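Local coordinates for LEOA (Escherichia coli, PDB 4AUR), which is a bacterial dynamin, a probable GTPase of the P-loop class whose nucleotide-binding head is joined to a long, largely helical stalk, at residues E26-M31 / D280-R285; K337-Q342 / R352-D357; S426-A431 / Q547-N552; E458-A463 / A504-E509. All coordinates share one frame; numbering follows the deposited sequence.

Contact 1. Residues E26-M31 / D280-R285; sequences EMLGEM and DIVIQR
Leu28 meets Val282 and Arg285 where the N-terminal helix 3-30 packs on the start of helix 275-343, the long helix of the dynamin-like helical domain. It is a compact example of helix-to-helix packing in which one forked side chain touches residues on successive turns of its neighbour. The short segments run in broadly the same direction, and Leu28 stands 8.6 Å from Arg285 between CA atoms. With CG turned beside the backbone N (chi1 -61°), the branch of Leu28 points toward helix 275-343, and there its two methyls part. CD1 comes to CG1 of Val282 at 4.5 Å, a loose apolar touch, while CD2 lies 4.3 Å from CG of Arg285. Val282 is further enclosed by Leu21, Met24 and Leu25, earlier on the same N-terminal helix. Arg285 has CG trans to its backbone N (chi1 -176°), which presents aliphatic carbon to Leu28. The chain then bends and carries the guanidinium onward, where NE donates to the backbone O of Ser417. The base of this arginine therefore works as hydrocarbon and its end as a polar anchor. Just past Leu28 the helix finishes: Met31 N is bonded to Leu28 O at 2.8 Å.

Contact 2. Residues K337-Q342 / R352-D357; sequences KQLMSQ and RPFMDD
Gln342 and Phe354 mark the closest backbone approach, 8.4 Å between CA atoms, of two helices that form an alpha-alpha hairpin within the dynamin-like helical domain. Segment 337-342 lies near the end of helix 275-343; after a short connection, segment 352-357 runs back in roughly the opposite direction, with a wider, pi-type turn at 355-357. One aromatic ring supplies the touch from the returning helix. Phe354 holds CG anti to its backbone N (chi1 174°), which extends the ring across the gap, and the contact gathers on one side of it. CE1 lies 4.4 Å from CD2 of Leu339, and CZ approaches the backbone O of the same leucine obliquely. Gln342 adds its CB, 4.1 Å from CE1 of Phe354, and brings OE1 to the ring edge, near the ring plane and equally distant from CD1 and CE1; amide and ring planes stand 85° apart. This places a partly negative oxygen beside aromatic C-H groups. The other end of the amide is tethered, because Gln342 NE2 also bonds Glu358 OE2 on the returning helix, and this would limit rotation of the group. A second bond completes its hold: Gln342 NE2 donates to Gln338 OE1 at 2.7 Å, in the carbonyl plane of Gln338 and on a lone pair of OE1.

Contact 3. Residues S426-A431 / Q547-N552; sequences SKISPA and QAIRDN. With SO4 (sulfate ion), chain B.
The backbone O of Ala548 is gripped twice by Asn552, the residue that meets Ile428 at this junction between a loop and the first turns of helix 547-567. Asn552 ND2 donates to it at 2.9 Å, tilted 32° from the carbonyl plane, and the backbone N of Asn552 adds a weak helical bond. The amide is thus folded back on its own helix in the dynamin-like helical domain, and a methyl packs against it from the loop. That methyl is CD1 of Ile428, 4.0 Å from ND2 of Asn552, the two side chains approaching from opposite directions. Ile428 divides its work between its branches: CG1 lies beside the backbone N (chi1 -61°) and leads the extended arm to Asn552, while CG2 comes to CG2 of Ile549 at 4.3 Å. Leu433, on the helix that follows the loop, touches both isoleucines, and Phe299 and Val300 of helix 275-343 also pack on Ile549. Directly after Ile428, the loop enters helix 430-447 through a capping box: Ser429 is the N-cap, its backbone N is bonded to Thr432 OG1, and Ser429 OG also bonds Glu412 OE2. Lys427 turns to a sulfate, probably from the crystallisation liquor, which Gly424 N also binds. Its NZ donates both to Gly424 O and, at 2.8 Å, to sulfate O4.

Contact 4. Residues E458-A463 / A504-E509; sequences EATKLA and AKIIKE
The flat group at this contact is the carboxylate of Glu509, whose OE1 lies 4.4 Å from OG1 of Thr460, too far for a hydrogen bond; no ring is present, and the remaining touches are between aliphatic groups. They join an extended loop, residues 458-463, to helix 489-518 of the dynamin-like helical domain, with Thr460 and Ile506 nearest in backbone, 7.5 Å between CA atoms. The threonine shows how one small residue can offer different chemistry on its two branches. OG1 sits beside the backbone N (chi1 -58°), on the branch that faces Glu509, while CG2 comes 4.1 Å from CD1 of Ile506 and just as near its CG1. The methyl of Thr460 lies alongside the end of Ile506, the two side chains running in opposite senses. Leu462 reaches the same methyl from further along the loop, its CD2 being 4.3 Å from Ile506 CD1, so that Ile506 is touched by two residues of alternating position in the strand-like chain. The loop has other attachments: Thr460 shares a backbone hydrogen bond with Val366, and Leu462 rests on Met355. With no hydrogen bond or salt bridge between them, the attraction between these two segments is probably mainly van der Waals, with some hydrophobic contribution.

How the contacts relate
The four contacts sample an elongated molecule at two stations. Contacts 1 and 3 lie near its middle, with centres 20 Å apart and nearest atoms about 8 Å apart; contacts 2 and 4 sit over 70 Å from the centre of the chain. Helix 275-343 spans the difference, supplying a segment to contact 1 and, near its other end, to contact 2, 85 Å away between centres. Contacts 2 and 4 touch each other and pack side by side: Phe354 CZ packs 3.9 Å from Ile507 CD1, and selenomethionine Met340 lies over the same helix face. The sulfate belongs to contact 3 alone, and none of the contacts includes the probable nucleotide-binding P-loop.

Contact 1. Residues E26-M31 / D280-R285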
# COMPACT_ATOMS: atom_id res chain seq x y z
N GLU A 26 10.94 -9.92 14.93
CA GLU A 26 11.85 -10.68 14.08
C GLU A 26 11.77 -10.24 12.61
O GLU A 26 12.77 -10.28 11.91
CB GLU A 26 11.53 -12.18 14.15
CG GLU A 26 11.84 -12.85 15.48
CD GLU A 26 11.60 -14.35 15.45
OE1 GLU A 26 10.64 -14.81 14.77
OE2 GLU A 26 12.36 -15.08 16.13
N MSE A 27 10.59 -9.84 12.14
CA MSE A 27 10.41 -9.46 10.75
C MSE A 27 10.94 -8.08 10.51
O MSE A 27 11.60 -7.87 9.51
CB MSE A 27 8.96 -9.54 10.34
CG MSE A 27 8.50 -10.98 10.40
SE MSE A 27 9.28 -12.08 8.97
CE MSE A 27 10.89 -12.79 9.84
N LEU A 28 10.68 -7.14 11.41
CA LEU A 28 11.33 -5.82 11.32
C LEU A 28 12.85 -5.98 11.29
O LEU A 28 13.53 -5.38 10.47
CB LEU A 28 10.96 -4.93 12.51
CG LEU A 28 9.48 -4.60 12.67
CD1 LEU A 28 9.26 -3.71 13.85
CD2 LEU A 28 8.90 -3.93 11.44
N GLY A 29 13.39 -6.79 12.19
CA GLY A 29 14.82 -7.04 12.19
C GLY A 29 15.22 -7.49 10.81
O GLY A 29 16.24 -7.07 10.27
N GLU A 30 14.39 -8.32 10.21
CA GLU A 30 14.70 -8.85 8.91
C GLU A 30 14.75 -7.79 7.82
O GLU A 30 15.44 -7.97 6.83
CB GLU A 30 13.72 -9.95 8.56
CG GLU A 30 14.11 -10.78 7.36
CD GLU A 30 15.30 -11.69 7.59
OE1 GLU A 30 15.34 -12.37 8.64
OE2 GLU A 30 16.17 -11.71 6.69
N MSE A 31 14.05 -6.67 7.99
CA MSE A 31 14.08 -5.58 7.02
C MSE A 31 15.00 -4.49 7.51
O MSE A 31 14.94 -3.34 7.06
CB MSE A 31 12.67 -5.17 6.60
CG MSE A 31 11.76 -4.78 7.73
SE MSE A 31 9.84 -4.75 7.24
CE MSE A 31 9.98 -2.93 6.54
N ASP A 280 2.57 -0.72 21.04
CA ASP A 280 1.95 0.36 20.27
C ASP A 280 2.94 0.81 19.22
O ASP A 280 2.55 1.10 18.10
CB ASP A 280 1.51 1.56 21.14
CG ASP A 280 0.23 1.27 21.99
OD1 ASP A 280 -0.54 0.29 21.71
OD2 ASP A 280 -0.00 2.04 22.96
N ILE A 281 4.21 0.89 19.57
CA ILE A 281 5.23 1.30 18.61
C ILE A 281 5.41 0.28 17.49
O ILE A 281 5.51 0.65 16.33
CB ILE A 281 6.58 1.59 19.30
CG1 ILE A 281 6.51 2.89 20.09
CG2 ILE A 281 7.70 1.73 18.29
CD1 ILE A 281 7.60 3.01 21.15
N VAL A 282 5.46 -0.99 17.83
CA VAL A 282 5.67 -2.01 16.82
C VAL A 282 4.52 -2.11 15.87
O VAL A 282 4.72 -2.17 14.69
CB VAL A 282 5.91 -3.38 17.46
CG1 VAL A 282 5.72 -4.48 16.47
CG2 VAL A 282 7.32 -3.45 17.99
N ILE A 283 3.30 -2.11 16.38
CA ILE A 283 2.13 -2.15 15.51
C ILE A 283 2.07 -0.90 14.67
O ILE A 283 1.67 -0.95 13.52
CB ILE A 283 0.85 -2.35 16.31
CG1 ILE A 283 0.85 -3.73 16.95
CG2 ILE A 283 -0.38 -2.24 15.43
CD1 ILE A 283 -0.39 -4.02 17.77
N GLN A 284 2.50 0.22 15.21
CA GLN A 284 2.59 1.43 14.38
C GLN A 284 3.56 1.31 13.21
O GLN A 284 3.30 1.81 12.15
CB GLN A 284 3.01 2.64 15.21
CG GLN A 284 1.88 3.41 15.87
CD GLN A 284 2.40 4.66 16.59
OE1 GLN A 284 3.23 5.42 16.03
NE2 GLN A 284 1.94 4.88 17.83
N ARG A 285 4.69 0.67 13.40
CA ARG A 285 5.72 0.64 12.38
C ARG A 285 5.30 -0.35 11.32
O ARG A 285 5.71 -0.22 10.19
CB ARG A 285 7.07 0.28 13.01
CG ARG A 285 8.27 0.31 12.09
CD ARG A 285 8.63 1.69 11.54
NE ARG A 285 9.70 1.60 10.55
CZ ARG A 285 11.01 1.79 10.79
NH1 ARG A 285 11.45 2.10 12.00
NH2 ARG A 285 11.90 1.67 9.80

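Contact 2. Residues K337-Q342 / R352-D357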
# COMPACT_ATOMS: atom_id res chain seq x y z
N LYS A 337 7.81 0.00 -63.81
CA LYS A 337 7.21 -0.87 -64.83
C LYS A 337 6.47 -0.00 -65.86
O LYS A 337 6.52 -0.28 -67.08
CB LYS A 337 6.26 -1.90 -64.19
CG LYS A 337 5.26 -2.52 -65.17
CD LYS A 337 4.15 -3.34 -64.48
CE LYS A 337 2.93 -3.53 -65.40
NZ LYS A 337 1.90 -4.47 -64.86
N GLN A 338 5.80 1.04 -65.36
CA GLN A 338 4.99 1.91 -66.17
C GLN A 338 5.86 2.65 -67.18
O GLN A 338 5.62 2.54 -68.38
CB GLN A 338 4.21 2.89 -65.29
CG GLN A 338 3.60 4.10 -66.01
CD GLN A 338 2.64 3.73 -67.13
OE1 GLN A 338 2.77 4.22 -68.26
NE2 GLN A 338 1.67 2.86 -66.83
N LEU A 339 6.86 3.37 -66.69
CA LEU A 339 7.85 4.03 -67.55
C LEU A 339 8.51 3.08 -68.57
O LEU A 339 8.73 3.44 -69.73
CB LEU A 339 8.95 4.69 -66.72
CG LEU A 339 8.62 6.00 -65.98
CD1 LEU A 339 9.75 6.36 -65.05
CD2 LEU A 339 8.39 7.15 -66.93
N MSE A 340 8.79 1.85 -68.15
CA MSE A 340 9.43 0.93 -69.09
C MSE A 340 8.46 0.51 -70.20
O MSE A 340 8.85 0.40 -71.34
CB MSE A 340 10.10 -0.27 -68.37
CG MSE A 340 11.36 0.03 -67.55
SE MSE A 340 12.78 0.89 -68.62
CE MSE A 340 13.62 -0.74 -69.35
N SER A 341 7.20 0.30 -69.89
CA SER A 341 6.25 -0.12 -70.93
C SER A 341 5.88 1.03 -71.87
O SER A 341 5.36 0.82 -72.97
CB SER A 341 4.99 -0.69 -70.30
OG SER A 341 4.26 0.37 -69.72
N GLN A 342 6.11 2.25 -71.43
CA GLN A 342 5.93 3.40 -72.27
C GLN A 342 7.08 3.50 -73.23
O GLN A 342 6.92 4.01 -74.34
CB GLN A 342 5.89 4.67 -71.45
CG GLN A 342 4.54 4.97 -70.85
CD GLN A 342 4.53 6.36 -70.28
OE1 GLN A 342 4.88 7.34 -70.95
NE2 GLN A 342 4.13 6.47 -69.02
N ARG A 352 11.57 12.53 -77.79
CA ARG A 352 11.67 13.81 -77.14
C ARG A 352 10.43 14.03 -76.32
O ARG A 352 10.53 14.33 -75.14
CB ARG A 352 11.90 14.93 -78.17
CG ARG A 352 11.75 16.35 -77.67
CD ARG A 352 12.61 16.69 -76.45
NE ARG A 352 12.36 18.09 -76.10
CZ ARG A 352 13.00 19.15 -76.60
NH1 ARG A 352 13.99 19.02 -77.47
NH2 ARG A 352 12.65 20.37 -76.20
N PRO A 353 9.25 13.86 -76.90
CA PRO A 353 8.10 14.02 -76.00
C PRO A 353 8.25 13.20 -74.74
O PRO A 353 7.85 13.66 -73.68
CB PRO A 353 6.93 13.49 -76.82
CG PRO A 353 7.34 13.64 -78.23
CD PRO A 353 8.84 13.60 -78.29
N PHE A 354 8.81 12.01 -74.85
CA PHE A 354 8.95 11.11 -73.72
C PHE A 354 9.89 11.66 -72.68
O PHE A 354 9.54 11.70 -71.53
CB PHE A 354 9.42 9.74 -74.16
CG PHE A 354 9.71 8.81 -73.00
CD1 PHE A 354 8.68 8.23 -72.29
CD2 PHE A 354 11.02 8.53 -72.63
CE1 PHE A 354 8.94 7.37 -71.24
CE2 PHE A 354 11.29 7.69 -71.57
CZ PHE A 354 10.24 7.11 -70.87
N MSE A 355 11.08 12.09 -73.08
CA MSE A 355 12.05 12.66 -72.17
C MSE A 355 11.49 13.89 -71.48
O MSE A 355 11.73 14.11 -70.29
CB MSE A 355 13.29 13.05 -72.96
CG MSE A 355 13.99 11.87 -73.60
SE MSE A 355 15.46 12.40 -74.85
CE MSE A 355 15.92 14.17 -74.15
N ASP A 356 10.78 14.73 -72.23
CA ASP A 356 10.26 15.98 -71.66
C ASP A 356 9.21 15.75 -70.58
O ASP A 356 9.14 16.47 -69.56
CB ASP A 356 9.58 16.83 -72.74
CG ASP A 356 10.46 17.91 -73.31
OD1 ASP A 356 11.40 18.38 -72.66
OD2 ASP A 356 10.15 18.31 -74.45
N ASP A 357 8.37 14.76 -70.84
CA ASP A 357 7.12 14.65 -70.13
C ASP A 357 7.21 13.63 -69.03
O ASP A 357 6.46 13.72 -68.07
CB ASP A 357 5.99 14.32 -71.12
CG ASP A 357 5.65 15.52 -72.05
OD1 ASP A 357 5.86 16.68 -71.63
OD2 ASP A 357 5.19 15.30 -73.19

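Contact 3. Residues S426-A431 / Q547-N552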
# COMPACT_ATOMS: atom_id res chain seq x y z
N SER A 426 23.64 4.70 0.72
CA SER A 426 23.26 3.95 -0.49
C SER A 426 21.78 3.84 -0.55
O SER A 426 21.27 2.92 -1.18
CB SER A 426 23.85 2.56 -0.46
OG SER A 426 25.25 2.65 -0.33
N LYS A 427 21.09 4.77 0.08
CA LYS A 427 19.68 4.66 0.24
C LYS A 427 19.01 4.81 -1.09
O LYS A 427 19.50 5.53 -1.96
CB LYS A 427 19.14 5.69 1.21
CG LYS A 427 19.15 7.12 0.71
CD LYS A 427 18.26 8.03 1.54
CE LYS A 427 18.90 9.39 1.69
NZ LYS A 427 20.17 9.31 2.46
N ILE A 428 17.90 4.09 -1.23
CA ILE A 428 16.99 4.21 -2.33
C ILE A 428 15.85 5.08 -1.82
O ILE A 428 15.46 5.00 -0.65
CB ILE A 428 16.46 2.80 -2.72
CG1 ILE A 428 17.59 1.88 -3.15
CG2 ILE A 428 15.46 2.85 -3.87
CD1 ILE A 428 17.11 0.48 -3.52
N SER A 429 15.31 5.92 -2.70
CA SER A 429 14.21 6.81 -2.34
C SER A 429 13.36 7.14 -3.56
O SER A 429 13.76 6.89 -4.70
CB SER A 429 14.79 8.10 -1.75
OG SER A 429 15.45 8.90 -2.75
N PRO A 430 12.18 7.73 -3.36
CA PRO A 430 11.46 8.14 -4.53
C PRO A 430 12.31 8.96 -5.47
O PRO A 430 12.20 8.81 -6.69
CB PRO A 430 10.34 8.98 -3.97
CG PRO A 430 10.07 8.34 -2.67
CD PRO A 430 11.39 7.87 -2.14
N ALA A 431 13.18 9.81 -4.91
CA ALA A 431 13.97 10.68 -5.75
C ALA A 431 15.09 9.94 -6.45
O ALA A 431 15.52 10.38 -7.52
CB ALA A 431 14.48 11.87 -4.98
N GLN A 547 16.58 -3.52 -11.33
CA GLN A 547 16.68 -4.74 -10.59
C GLN A 547 16.74 -4.50 -9.12
O GLN A 547 16.17 -5.24 -8.35
CB GLN A 547 17.90 -5.56 -10.99
CG GLN A 547 17.73 -7.04 -10.65
CD GLN A 547 16.60 -7.68 -11.45
OE1 GLN A 547 15.78 -8.42 -10.91
NE2 GLN A 547 16.56 -7.40 -12.76
N ALA A 548 17.46 -3.48 -8.70
CA ALA A 548 17.76 -3.35 -7.29
C ALA A 548 16.48 -3.21 -6.45
O ALA A 548 16.43 -3.71 -5.31
CB ALA A 548 18.70 -2.19 -7.05
N ILE A 549 15.45 -2.53 -6.99
CA ILE A 549 14.19 -2.44 -6.24
C ILE A 549 13.43 -3.73 -6.30
O ILE A 549 12.79 -4.10 -5.32
CB ILE A 549 13.17 -1.35 -6.69
CG1 ILE A 549 13.45 -0.87 -8.10
CG2 ILE A 549 13.08 -0.21 -5.69
CD1 ILE A 549 12.26 -0.16 -8.70
N ARG A 550 13.46 -4.39 -7.45
CA ARG A 550 12.78 -5.65 -7.58
C ARG A 550 13.31 -6.63 -6.55
O ARG A 550 12.51 -7.29 -5.90
CB ARG A 550 12.94 -6.21 -8.97
CG ARG A 550 12.19 -5.45 -10.03
CD ARG A 550 12.52 -6.08 -11.37
NE ARG A 550 12.18 -5.27 -12.54
CZ ARG A 550 12.60 -5.54 -13.79
NH1 ARG A 550 13.38 -6.60 -14.03
NH2 ARG A 550 12.23 -4.76 -14.81
N ASP A 551 14.63 -6.70 -6.38
CA ASP A 551 15.23 -7.52 -5.33
C ASP A 551 14.63 -7.16 -3.98
O ASP A 551 14.32 -8.04 -3.17
CB ASP A 551 16.75 -7.32 -5.23
CG ASP A 551 17.52 -7.81 -6.47
OD1 ASP A 551 16.89 -8.36 -7.42
OD2 ASP A 551 18.77 -7.64 -6.49
N ASN A 552 14.47 -5.87 -3.73
CA ASN A 552 14.02 -5.40 -2.43
C ASN A 552 12.56 -5.60 -2.22
O ASN A 552 12.11 -5.98 -1.15
CB ASN A 552 14.36 -3.91 -2.24
CG ASN A 552 15.72 -3.69 -1.62
OD1 ASN A 552 15.90 -3.90 -0.43
ND2 ASN A 552 16.68 -3.31 -2.44
S SO4 B . 20.02 9.01 6.36
O1 SO4 B . 18.97 8.14 5.85
O2 SO4 B . 20.76 8.18 7.35
O3 SO4 B . 19.64 10.32 6.89
O4 SO4 B . 20.79 9.26 5.14

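Contact 4. Residues E458-A463 / A504-E509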
# COMPACT_ATOMS: atom_id res chain seq x y z
N GLU A 458 22.86 15.24 -59.26
CA GLU A 458 23.34 15.67 -60.56
C GLU A 458 22.49 14.95 -61.58
O GLU A 458 22.18 13.79 -61.38
CB GLU A 458 24.83 15.32 -60.74
CG GLU A 458 25.76 15.82 -59.63
CD GLU A 458 26.34 17.23 -59.86
OE1 GLU A 458 26.25 17.76 -61.00
OE2 GLU A 458 26.91 17.79 -58.90
N ALA A 459 22.08 15.64 -62.64
CA ALA A 459 21.47 15.00 -63.80
C ALA A 459 22.47 14.24 -64.67
O ALA A 459 23.67 14.46 -64.61
CB ALA A 459 20.78 16.04 -64.65
N THR A 460 21.95 13.37 -65.52
CA THR A 460 22.76 12.57 -66.43
C THR A 460 22.83 13.20 -67.82
O THR A 460 21.80 13.37 -68.47
CB THR A 460 22.16 11.16 -66.55
OG1 THR A 460 22.10 10.58 -65.25
CG2 THR A 460 22.98 10.29 -67.50
N LYS A 461 24.04 13.56 -68.26
CA LYS A 461 24.26 14.13 -69.59
C LYS A 461 24.00 13.06 -70.62
O LYS A 461 24.34 11.91 -70.40
CB LYS A 461 25.69 14.63 -69.76
CG LYS A 461 25.91 16.03 -69.22
CD LYS A 461 27.38 16.28 -68.92
CE LYS A 461 27.57 17.46 -67.97
NZ LYS A 461 28.85 17.39 -67.22
N LEU A 462 23.39 13.45 -71.73
CA LEU A 462 23.13 12.50 -72.81
C LEU A 462 24.34 12.40 -73.70
O LEU A 462 25.06 13.39 -73.91
CB LEU A 462 21.92 12.95 -73.65
CG LEU A 462 20.62 12.20 -73.41
CD1 LEU A 462 19.64 12.56 -74.51
CD2 LEU A 462 20.81 10.69 -73.34
N ALA A 463 24.57 11.22 -74.25
CA ALA A 463 25.66 11.03 -75.19
C ALA A 463 25.43 11.93 -76.41
O ALA A 463 24.28 12.14 -76.81
CB ALA A 463 25.75 9.58 -75.62
N ALA A 504 16.62 3.43 -70.66
CA ALA A 504 16.45 2.41 -69.63
C ALA A 504 17.49 2.52 -68.52
O ALA A 504 17.16 2.48 -67.37
CB ALA A 504 16.51 1.03 -70.26
N LYS A 505 18.76 2.67 -68.88
CA LYS A 505 19.81 2.69 -67.88
C LYS A 505 19.53 3.89 -67.00
O LYS A 505 19.62 3.81 -65.78
CB LYS A 505 21.21 2.79 -68.52
CG LYS A 505 22.25 1.79 -68.01
CD LYS A 505 22.15 0.43 -68.73
CE LYS A 505 22.68 -0.77 -67.92
NZ LYS A 505 24.17 -0.93 -67.95
N ILE A 506 19.14 4.99 -67.62
CA ILE A 506 18.76 6.20 -66.88
C ILE A 506 17.53 5.99 -65.98
O ILE A 506 17.49 6.44 -64.84
CB ILE A 506 18.51 7.36 -67.85
CG1 ILE A 506 19.85 7.80 -68.46
CG2 ILE A 506 17.82 8.52 -67.13
CD1 ILE A 506 19.79 8.84 -69.57
N ILE A 507 16.52 5.31 -66.50
CA ILE A 507 15.29 5.08 -65.78
C ILE A 507 15.51 4.16 -64.58
O ILE A 507 15.02 4.43 -63.50
CB ILE A 507 14.24 4.49 -66.73
CG1 ILE A 507 13.65 5.61 -67.57
CG2 ILE A 507 13.14 3.79 -65.96
CD1 ILE A 507 12.75 5.16 -68.68
N LYS A 508 16.24 3.09 -64.80
CA LYS A 508 16.46 2.09 -63.78
C LYS A 508 17.33 2.59 -62.66
O LYS A 508 17.06 2.32 -61.51
CB LYS A 508 17.10 0.85 -64.38
CG LYS A 508 16.14 0.03 -65.22
CD LYS A 508 16.78 -1.22 -65.80
CE LYS A 508 15.67 -2.19 -66.24
NZ LYS A 508 16.05 -3.12 -67.34
N GLU A 509 18.39 3.31 -62.98
CA GLU A 509 19.40 3.62 -61.98
C GLU A 509 18.80 4.07 -60.65
O GLU A 509 19.06 3.45 -59.62
CB GLU A 509 20.42 4.63 -62.51
CG GLU A 509 21.33 5.28 -61.47
CD GLU A 509 22.49 6.06 -62.10
OE1 GLU A 509 22.32 6.68 -63.20
OE2 GLU A 509 23.59 6.06 -61.49